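PDB 6OD8: putative aspartyl-tRNA synthetase from Leishmania major, which probably catalyses the ATP-dependent attachment of L-aspartate to tRNA(Asp), releasing AMP and diphosphate, as a class II aminoacyl-tRNA synthetase. Local coordinates for residues R450-A455 and V467-S472; N429-G434 and R478-S483. All coordinates share one frame; numbering follows the deposited sequence.

Contact 1: residues R450-A455 and V467-S472; sequences RFPSSA and VRFTNS
Thr-470 reaches Phe-451 through a chi1 of 56°, which sets OG1 between its own backbone N and carbonyl carbon, while CG2, anti to that carbon, is directed to Ser-453. Thr-470 OG1 donates to Phe-451 O at 2.8 Å from above the carbonyl plane, 40° out of it. Phe-451 O also accepts from Thr-470 N at 2.9 Å, so backbone and side chain of one residue hold the same carbonyl. Ser-472 OG, likewise set between its backbone N and carbonyl carbon, donates to Thr-470 OG1 and is itself hydrogen-bonded to Arg-456 NE; it also lies 3.5 Å from Phe-451 CB. On the methyl branch, Thr-470 CG2 packs against Ser-453 CA at 3.5 Å.

Backbone bonds continue in both directions. Arg-450 N donates to Ser-472 O, and Ser-453 N donates to Arg-468 O. Between them Pro-452 and Phe-469 form a single beta bridge, their CA atoms 4.1 Å apart. The Phe-469 ring rises beside this bridge: CD1 lies 3.5 Å from Arg-450 O, and CE1 meets Pro-452 CG at 4.2 Å. Waters join the periphery, one linking Arg-450 NH2 to Asn-471 OD1 and another Ser-453 OG to Val-467 O. Arg-450 also forms a salt bridge with Asp-465, and Ser-453 OG bonds to Arg-498.

The contact closes the base of the long connection between antiparallel neighbours 445-449 and 472-477 in the central sheet of the class II synthetase domain, continuing their pairing past the regular strands. Helix 404-412 lies alongside, with Tyr-404 touching Phe-451 and Pro-452 and Met-405 touching Phe-469.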
loop_
_atom_site.group_PDB
_atom_site.type_symbol
_atom_site.label_atom_id
_atom_site.label_comp_id
_atom_site.label_asym_id
_atom_site.label_seq_id
_atom_site.Cartn_x
_atom_site.Cartn_y
_atom_site.Cartn_z
ATOM N N ARG A 450 26.357 8.415 11.165
ATOM C CA ARG A 450 27.408 7.498 11.617
ATOM C C ARG A 450 27.214 7.064 13.064
ATOM O O ARG A 450 27.984 7.461 13.952
ATOM C CB ARG A 450 28.800 8.114 11.450
ATOM C CG ARG A 450 29.491 7.809 10.153
ATOM C CD ARG A 450 30.981 8.141 10.247
ATOM N NE ARG A 450 31.707 7.662 9.073
ATOM C CZ ARG A 450 32.972 7.255 9.087
ATOM N NH1 ARG A 450 33.657 7.265 10.223
ATOM N NH2 ARG A 450 33.547 6.831 7.967
ATOM N N PHE A 451 26.231 6.205 13.302
ATOM C CA PHE A 451 25.908 5.807 14.665
ATOM C C PHE A 451 26.918 4.800 15.203
ATOM O O PHE A 451 27.543 4.070 14.427
ATOM C CB PHE A 451 24.509 5.200 14.726
ATOM C CG PHE A 451 23.459 6.182 15.127
ATOM C CD1 PHE A 451 22.752 6.023 16.305
ATOM C CD2 PHE A 451 23.209 7.284 14.333
ATOM C CE1 PHE A 451 21.769 6.948 16.687
ATOM C CE2 PHE A 451 22.253 8.203 14.698
ATOM C CZ PHE A 451 21.533 8.041 15.883
ATOM N N PRO A 452 27.076 4.734 16.527
ATOM C CA PRO A 452 27.982 3.737 17.105
ATOM C C PRO A 452 27.499 2.316 16.825
ATOM O O PRO A 452 26.293 2.035 16.806
ATOM C CB PRO A 452 27.961 4.059 18.606
ATOM C CG PRO A 452 27.405 5.444 18.701
ATOM C CD PRO A 452 26.446 5.569 17.569
ATOM N N SER A 453 28.475 1.425 16.617
ATOM C CA SER A 453 28.197 0.035 16.277
ATOM C C SER A 453 27.371 -0.655 17.359
ATOM O O SER A 453 26.496 -1.477 17.060
ATOM C CB SER A 453 29.524 -0.690 16.038
ATOM O OG SER A 453 29.480 -2.053 16.442
ATOM N N SER A 454 27.617 -0.313 18.624
ATOM C CA SER A 454 26.914 -0.956 19.724
ATOM C C SER A 454 25.413 -0.680 19.709
ATOM O O SER A 454 24.652 -1.447 20.310
ATOM C CB SER A 454 27.523 -0.503 21.056
ATOM O OG SER A 454 27.276 0.878 21.240
ATOM N N ALA A 455 24.966 0.375 19.025
ATOM C CA ALA A 455 23.550 0.733 18.977
ATOM C C ALA A 455 22.803 0.182 17.757
ATOM O O ALA A 455 21.603 0.452 17.606
ATOM C CB ALA A 455 23.400 2.259 19.014
ATOM N N VAL A 467 35.736 0.899 13.330
ATOM C CA VAL A 467 34.625 -0.045 13.475
ATOM C C VAL A 467 33.795 0.240 14.718
ATOM O O VAL A 467 32.792 -0.439 14.959
ATOM C CB VAL A 467 35.099 -1.509 13.487
ATOM C CG1 VAL A 467 35.552 -1.938 12.086
ATOM C CG2 VAL A 467 36.199 -1.714 14.534
ATOM N N ARG A 468 34.197 1.242 15.513
ATOM C CA ARG A 468 33.328 1.713 16.587
ATOM C C ARG A 468 32.021 2.276 16.044
ATOM O O ARG A 468 31.040 2.368 16.792
ATOM C CB ARG A 468 34.024 2.793 17.432
ATOM C CG ARG A 468 35.236 2.330 18.237
ATOM C CD ARG A 468 35.905 3.513 18.964
ATOM N NE ARG A 468 36.211 4.607 18.040
ATOM C CZ ARG A 468 36.611 5.823 18.403
ATOM N NH1 ARG A 468 36.771 6.119 19.687
ATOM N NH2 ARG A 468 36.859 6.747 17.480
ATOM N N PHE A 469 31.994 2.681 14.773
ATOM C CA PHE A 469 30.841 3.332 14.167
ATOM C C PHE A 469 30.388 2.553 12.936
ATOM O O PHE A 469 31.067 1.636 12.458
ATOM C CB PHE A 469 31.155 4.798 13.816
ATOM C CG PHE A 469 31.550 5.637 15.021
ATOM C CD1 PHE A 469 30.576 6.186 15.849
ATOM C CD2 PHE A 469 32.895 5.862 15.328
ATOM C CE1 PHE A 469 30.928 6.955 16.963
ATOM C CE2 PHE A 469 33.259 6.626 16.449
ATOM C CZ PHE A 469 32.273 7.177 17.268
ATOM N N THR A 470 29.223 2.946 12.416
ATOM C CA THR A 470 28.572 2.222 11.333
ATOM C C THR A 470 28.171 3.183 10.229
ATOM O O THR A 470 28.061 4.401 10.422
ATOM C CB THR A 470 27.322 1.472 11.821
ATOM O OG1 THR A 470 26.433 2.408 12.453
ATOM C CG2 THR A 470 27.715 0.375 12.817
ATOM N N ASN A 471 27.965 2.596 9.053
ATOM C CA ASN A 471 27.475 3.307 7.882
ATOM C C ASN A 471 25.960 3.436 8.006
ATOM O O ASN A 471 25.197 2.788 7.294
ATOM C CB ASN A 471 27.848 2.544 6.618
ATOM C CG ASN A 471 29.333 2.519 6.372
ATOM O OD1 ASN A 471 30.053 3.393 6.847
ATOM N ND2 ASN A 471 29.800 1.523 5.612
ATOM N N SER A 472 25.532 4.306 8.923
ATOM C CA SER A 472 24.115 4.370 9.277
ATOM C C SER A 472 23.768 5.775 9.751
ATOM O O SER A 472 24.647 6.552 10.115
ATOM C CB SER A 472 23.779 3.357 10.371
ATOM O OG SER A 472 24.398 3.721 11.587
HETATM O O HOH W 1 31.491 5.613 5.794
HETATM O O HOH W 2 32.017 -3.089 15.978
HETATM O O HOH W 3 30.280 1.423 19.271
#

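Contact 2: residues N429-G434 and R478-S483; sequences NEKLLG and RGEEIS
Lys-431 and Glu-480 lie side by side and point the same way, joined at their ends by a salt bridge of 3.1 Å from Lys-431 NZ to Glu-480 OE2. The ammonium group meets the carboxylate from well above its plane, 72° out of it. Glu-480 is shared: its other oxygen, OE1, forms a salt bridge with Arg-532, so this carboxylate links the two basic groups.

Glu-430 is oriented differently, toward the beginning of the strand. Its chi1 of 70° sets CG between the backbone N and the carbonyl carbon, 3.2 Å from Gly-479 O, and the extended chain beyond carries OE1 to the backbone of Glu-481. There Glu-430 OE1 accepts the Glu-481 N-H, 3.0 Å from N, again from above the carboxylate plane. The Glu-430 and Glu-480 carboxylates come within 4.6 Å, OE2 to OE1; the nearby lysine and arginine would be expected to ease this like-charge approach.

Two glycines let the backbones close up, Gly-434 CA standing 4.0 Å from Gly-479 CA with no side chain on either residue at this point. Gly-479 also has a positive phi.

The axis of 429-434, in helix 427-441, thus lies at 93° to that of 480-483, at the start of strand 480-487 just after the turn from strand 472-477. Phe-476 of that preceding strand touches Glu-430, while helix 530-538 supplies Arg-532 and packs against Ile-482.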
loop_
_atom_site.group_PDB
_atom_site.type_symbol
_atom_site.label_atom_id
_atom_site.label_comp_id
_atom_site.label_asym_id
_atom_site.label_seq_id
_atom_site.Cartn_x
_atom_site.Cartn_y
_atom_site.Cartn_z
ATOM N N ASN A 429 17.664 12.321 25.829
ATOM C CA ASN A 429 18.708 13.035 25.105
ATOM C C ASN A 429 18.290 13.396 23.680
ATOM O O ASN A 429 18.682 14.465 23.202
ATOM C CB ASN A 429 20.010 12.226 25.101
ATOM N N GLU A 430 17.472 12.570 22.994
ATOM C CA GLU A 430 17.084 12.927 21.621
ATOM C C GLU A 430 16.269 14.216 21.596
ATOM O O GLU A 430 16.434 15.048 20.691
ATOM C CB GLU A 430 16.300 11.793 20.930
ATOM C CG GLU A 430 14.881 11.537 21.486
ATOM C CD GLU A 430 14.060 10.518 20.683
ATOM O OE1 GLU A 430 14.489 10.087 19.590
ATOM O OE2 GLU A 430 12.968 10.143 21.160
ATOM N N LYS A 431 15.384 14.408 22.581
ATOM C CA LYS A 431 14.592 15.631 22.585
ATOM C C LYS A 431 15.455 16.835 22.932
ATOM O O LYS A 431 15.272 17.910 22.350
ATOM C CB LYS A 431 13.392 15.510 23.529
ATOM C CG LYS A 431 12.133 15.090 22.754
ATOM C CD LYS A 431 10.831 15.302 23.509
ATOM C CE LYS A 431 10.294 13.980 24.035
ATOM N NZ LYS A 431 8.850 13.786 23.704
ATOM N N LEU A 432 16.416 16.671 23.847
ATOM C CA LEU A 432 17.333 17.772 24.124
ATOM C C LEU A 432 18.133 18.126 22.873
ATOM O O LEU A 432 18.275 19.305 22.529
ATOM C CB LEU A 432 18.262 17.419 25.292
ATOM C CG LEU A 432 19.283 18.493 25.686
ATOM C CD1 LEU A 432 18.594 19.795 26.034
ATOM C CD2 LEU A 432 20.140 18.036 26.889
ATOM N N LEU A 433 18.587 17.110 22.133
ATOM C CA LEU A 433 19.358 17.364 20.926
ATOM C C LEU A 433 18.529 18.107 19.893
ATOM O O LEU A 433 19.016 19.059 19.265
ATOM C CB LEU A 433 19.889 16.048 20.352
ATOM C CG LEU A 433 20.654 16.138 19.033
ATOM C CD1 LEU A 433 21.900 17.046 19.168
ATOM C CD2 LEU A 433 21.039 14.747 18.497
ATOM N N GLY A 434 17.272 17.699 19.711
ATOM C CA GLY A 434 16.420 18.363 18.740
ATOM C C GLY A 434 16.117 19.802 19.114
ATOM O O GLY A 434 15.989 20.659 18.239
ATOM N N ARG A 478 10.898 16.916 15.102
ATOM C CA ARG A 478 10.589 17.520 16.398
ATOM C C ARG A 478 11.278 16.783 17.549
ATOM O O ARG A 478 10.676 16.512 18.590
ATOM C CB ARG A 478 9.071 17.587 16.624
ATOM C CG ARG A 478 8.273 18.297 15.533
ATOM C CD ARG A 478 6.879 18.614 16.033
ATOM N NE ARG A 478 5.976 18.993 14.952
ATOM C CZ ARG A 478 5.758 20.247 14.555
ATOM N NH1 ARG A 478 6.390 21.248 15.144
ATOM N NH2 ARG A 478 4.897 20.498 13.568
ATOM N N GLY A 479 12.559 16.449 17.364
ATOM C CA GLY A 479 13.345 15.873 18.443
ATOM C C GLY A 479 13.105 14.404 18.717
ATOM O O GLY A 479 13.539 13.901 19.765
ATOM N N GLU A 480 12.418 13.694 17.820
ATOM C CA GLU A 480 12.113 12.286 18.025
ATOM C C GLU A 480 12.450 11.502 16.770
ATOM O O GLU A 480 12.165 11.950 15.651
ATOM C CB GLU A 480 10.636 12.103 18.403
ATOM C CG GLU A 480 10.293 12.888 19.659
ATOM C CD GLU A 480 8.936 12.513 20.234
ATOM O OE1 GLU A 480 8.596 11.305 20.257
ATOM O OE2 GLU A 480 8.219 13.429 20.668
ATOM N N GLU A 481 13.057 10.328 16.979
ATOM C CA GLU A 481 13.515 9.483 15.887
ATOM C C GLU A 481 12.334 9.026 15.039
ATOM O O GLU A 481 11.332 8.536 15.560
ATOM C CB GLU A 481 14.271 8.273 16.459
ATOM C CG GLU A 481 14.980 7.402 15.427
ATOM C CD GLU A 481 14.144 6.210 14.952
ATOM O OE1 GLU A 481 13.106 5.902 15.583
ATOM O OE2 GLU A 481 14.532 5.583 13.942
ATOM N N ILE A 482 12.449 9.178 13.725
ATOM C CA ILE A 482 11.391 8.740 12.820
ATOM C C ILE A 482 11.866 7.671 11.832
ATOM O O ILE A 482 11.039 6.885 11.339
ATOM C CB ILE A 482 10.766 9.937 12.067
ATOM C CG1 ILE A 482 9.514 9.517 11.277
ATOM C CG2 ILE A 482 11.776 10.573 11.109
ATOM C CD1 ILE A 482 8.368 8.962 12.154
ATOM N N SER A 483 13.166 7.555 11.573
ATOM C CA SER A 483 13.641 6.593 10.586
ATOM C C SER A 483 15.126 6.348 10.811
ATOM O O SER A 483 15.870 7.277 11.123
ATOM C CB SER A 483 13.395 7.097 9.152
ATOM O OG SER A 483 13.804 6.125 8.170
#

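Contact 1 is nested in sequence inside the loop closed by contact 2, and strand 472-477 runs from one to the other: Ser-472 begins it at contact 1, and the turn beyond its far end leads to Arg-478 and Gly-479 of contact 2. Their centres are 18 Å apart and their nearest atoms about 7 Å, so they do not touch. Contact 1 ties together two parts of a connection between strands, largely through backbone bonds, whereas contact 2 fastens helix 427-441 to the sheet through charged side chains and a glycine pair. Both belong to the class II synthetase domain that typically carries the aminoacylation site in this family.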